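Local coordinates for protein putative Type I topoisomerase (PDB 3M4A) that probably relaxes supercoiled DNA as a type IB topoisomerase, cutting one strand without ATP, letting it swivel and rejoining it, at residues 153-158 with 202-207. Sequence-based numbering, arbitrary orientation.
Sequences STLRQR and WLFQTV
L203 N donates a hydrogen bond to L155 O (3.2 Å), and the same carbonyl accepts one from a water, 2.7 Å from L155 O, that in turn takes the N-H of F204. Q157 adds a weak bond from NE2 to W202 O (3.4 Å); its two amide hydrogens let NE2 also serve L198 O, the stronger partner. R156, extended from CG to NE (chi2 168°, chi3 171°), has its guanidinium over one face of W202, a cation-pi contact with CZ 4.5 Å from the six-membered ring centroid and the planes 33° apart. The broad indole also offers R216 a cation-pi contact, while T154 O meets its edge in plane, 3.4 Å from CZ3. An alanine in place of W202 would probably leave both arginines without their aromatic partner and open a gap beside T154 O. R156 and W202 form a single beta bridge, joining the loop between helix 141-147 and strand 160-163 to the lead-in of the 205-207/214-216 hairpin, within the topoisomerase IB catalytic core. L155 and L203 pack methyl to methyl, CD1 to CD2 4.1 Å, their apolar branches suiting F204: L155 CD1 reaches its edge at CE1 (4.2 Å), and L203 CG sits over its centre. Side chains of helices 120-134 and 186-196 touch F204 too.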
loop_
_atom_site.group_PDB
_atom_site.type_symbol
_atom_site.label_atom_id
_atom_site.label_comp_id
_atom_site.label_asym_id
_atom_site.label_seq_id
_atom_site.Cartn_x
_atom_site.Cartn_y
_atom_site.Cartn_z
ATOM N N SER A 153 -11.530 6.127 -4.115
ATOM C CA SER A 153 -12.356 7.011 -3.278
ATOM C C SER A 153 -13.581 7.561 -4.006
ATOM O O SER A 153 -14.476 8.117 -3.373
ATOM C CB SER A 153 -11.533 8.143 -2.673
ATOM O OG SER A 153 -11.121 9.089 -3.636
ATOM N N THR A 154 -13.619 7.394 -5.326
ATOM C CA THR A 154 -14.719 7.862 -6.155
ATOM C C THR A 154 -15.533 6.710 -6.774
ATOM O O THR A 154 -16.377 6.934 -7.634
ATOM C CB THR A 154 -14.182 8.848 -7.228
ATOM O OG1 THR A 154 -13.150 8.232 -8.001
ATOM C CG2 THR A 154 -13.596 10.069 -6.529
ATOM N N LEU A 155 -15.330 5.480 -6.289
ATOM C CA LEU A 155 -16.094 4.358 -6.796
ATOM C C LEU A 155 -17.555 4.482 -6.403
ATOM O O LEU A 155 -17.893 4.994 -5.338
ATOM C CB LEU A 155 -15.590 2.995 -6.296
ATOM C CG LEU A 155 -14.241 2.492 -6.785
ATOM C CD1 LEU A 155 -14.035 1.059 -6.299
ATOM C CD2 LEU A 155 -14.146 2.569 -8.303
ATOM N N ARG A 156 -18.391 4.014 -7.316
ATOM C CA ARG A 156 -19.803 3.911 -7.118
ATOM C C ARG A 156 -20.152 2.463 -6.800
ATOM O O ARG A 156 -19.398 1.533 -7.116
ATOM C CB ARG A 156 -20.531 4.378 -8.385
ATOM C CG ARG A 156 -20.355 5.865 -8.655
ATOM C CD ARG A 156 -20.838 6.236 -10.039
ATOM N NE ARG A 156 -20.867 7.689 -10.201
ATOM C CZ ARG A 156 -21.890 8.481 -9.872
ATOM N NH1 ARG A 156 -23.017 7.989 -9.366
ATOM N NH2 ARG A 156 -21.777 9.791 -10.055
ATOM N N GLN A 157 -21.294 2.264 -6.161
ATOM C CA GLN A 157 -21.762 0.900 -5.910
ATOM C C GLN A 157 -21.857 0.059 -7.175
ATOM O O GLN A 157 -21.633 -1.151 -7.120
ATOM C CB GLN A 157 -23.112 0.890 -5.179
ATOM C CG GLN A 157 -23.005 1.362 -3.753
ATOM C CD GLN A 157 -24.276 1.147 -2.937
ATOM O OE1 GLN A 157 -25.166 0.392 -3.331
ATOM N NE2 GLN A 157 -24.365 1.834 -1.803
ATOM N N ARG A 158 -22.146 0.692 -8.328
ATOM C CA ARG A 158 -22.296 -0.026 -9.593
ATOM C C ARG A 158 -21.007 -0.643 -10.108
ATOM O O ARG A 158 -21.023 -1.445 -11.044
ATOM C CB ARG A 158 -22.889 0.890 -10.677
ATOM C CG ARG A 158 -21.920 1.853 -11.318
ATOM C CD ARG A 158 -22.578 2.563 -12.482
ATOM N NE ARG A 158 -21.764 3.665 -12.996
ATOM C CZ ARG A 158 -20.835 3.550 -13.933
ATOM N NH1 ARG A 158 -20.568 2.369 -14.473
ATOM N NH2 ARG A 158 -20.158 4.621 -14.325
ATOM N N TRP A 202 -22.860 5.981 -4.043
ATOM C CA TRP A 202 -21.427 5.919 -3.725
ATOM C C TRP A 202 -21.111 4.690 -2.888
ATOM O O TRP A 202 -21.948 4.222 -2.113
ATOM C CB TRP A 202 -20.990 7.179 -2.979
ATOM C CG TRP A 202 -21.220 8.413 -3.771
ATOM C CD1 TRP A 202 -22.218 9.341 -3.584
ATOM C CD2 TRP A 202 -20.475 8.850 -4.905
ATOM N NE1 TRP A 202 -22.122 10.331 -4.527
ATOM C CE2 TRP A 202 -21.058 10.060 -5.347
ATOM C CE3 TRP A 202 -19.356 8.349 -5.585
ATOM C CZ2 TRP A 202 -20.570 10.766 -6.436
ATOM C CZ3 TRP A 202 -18.873 9.051 -6.679
ATOM C CH2 TRP A 202 -19.479 10.257 -7.090
ATOM N N LEU A 203 -19.892 4.169 -3.039
ATOM C CA LEU A 203 -19.528 2.920 -2.389
ATOM C C LEU A 203 -18.997 3.124 -0.965
ATOM O O LEU A 203 -19.469 2.473 -0.030
ATOM C CB LEU A 203 -18.496 2.175 -3.237
ATOM C CG LEU A 203 -18.117 0.775 -2.744
ATOM C CD1 LEU A 203 -19.341 -0.118 -2.467
ATOM C CD2 LEU A 203 -17.186 0.114 -3.771
ATOM N N PHE A 204 -18.010 4.011 -0.805
ATOM C CA PHE A 204 -17.298 4.139 0.472
ATOM C C PHE A 204 -17.941 5.234 1.294
ATOM O O PHE A 204 -17.710 6.423 1.069
ATOM C CB PHE A 204 -15.787 4.334 0.273
ATOM C CG PHE A 204 -15.133 3.132 -0.338
ATOM C CD1 PHE A 204 -14.715 3.145 -1.651
ATOM C CD2 PHE A 204 -15.024 1.944 0.399
ATOM C CE1 PHE A 204 -14.170 2.012 -2.223
ATOM C CE2 PHE A 204 -14.468 0.814 -0.156
ATOM C CZ PHE A 204 -14.046 0.838 -1.463
ATOM N N GLN A 205 -18.795 4.789 2.210
ATOM C CA GLN A 205 -19.519 5.654 3.120
ATOM C C GLN A 205 -19.345 5.158 4.541
ATOM O O GLN A 205 -19.113 3.977 4.779
ATOM C CB GLN A 205 -21.003 5.634 2.773
ATOM C CG GLN A 205 -21.336 6.119 1.371
ATOM C CD GLN A 205 -22.829 6.110 1.110
ATOM O OE1 GLN A 205 -23.496 7.144 1.229
ATOM N NE2 GLN A 205 -23.369 4.943 0.783
ATOM N N THR A 206 -19.513 6.065 5.492
ATOM C CA THR A 206 -19.432 5.722 6.905
ATOM C C THR A 206 -20.775 6.073 7.536
ATOM O O THR A 206 -21.416 7.009 7.092
ATOM C CB THR A 206 -18.276 6.476 7.589
ATOM O OG1 THR A 206 -18.265 6.208 8.997
ATOM C CG2 THR A 206 -18.368 7.993 7.357
ATOM N N VAL A 207 -21.188 5.286 8.527
ATOM C CA VAL A 207 -22.436 5.475 9.275
ATOM C C VAL A 207 -22.083 5.688 10.743
ATOM O O VAL A 207 -21.286 4.925 11.291
ATOM C CB VAL A 207 -23.327 4.213 9.185
ATOM C CG1 VAL A 207 -24.541 4.324 10.117
ATOM C CG2 VAL A 207 -23.760 3.964 7.759
HETATM O O HOH W 1 -16.919 5.750 -2.940
#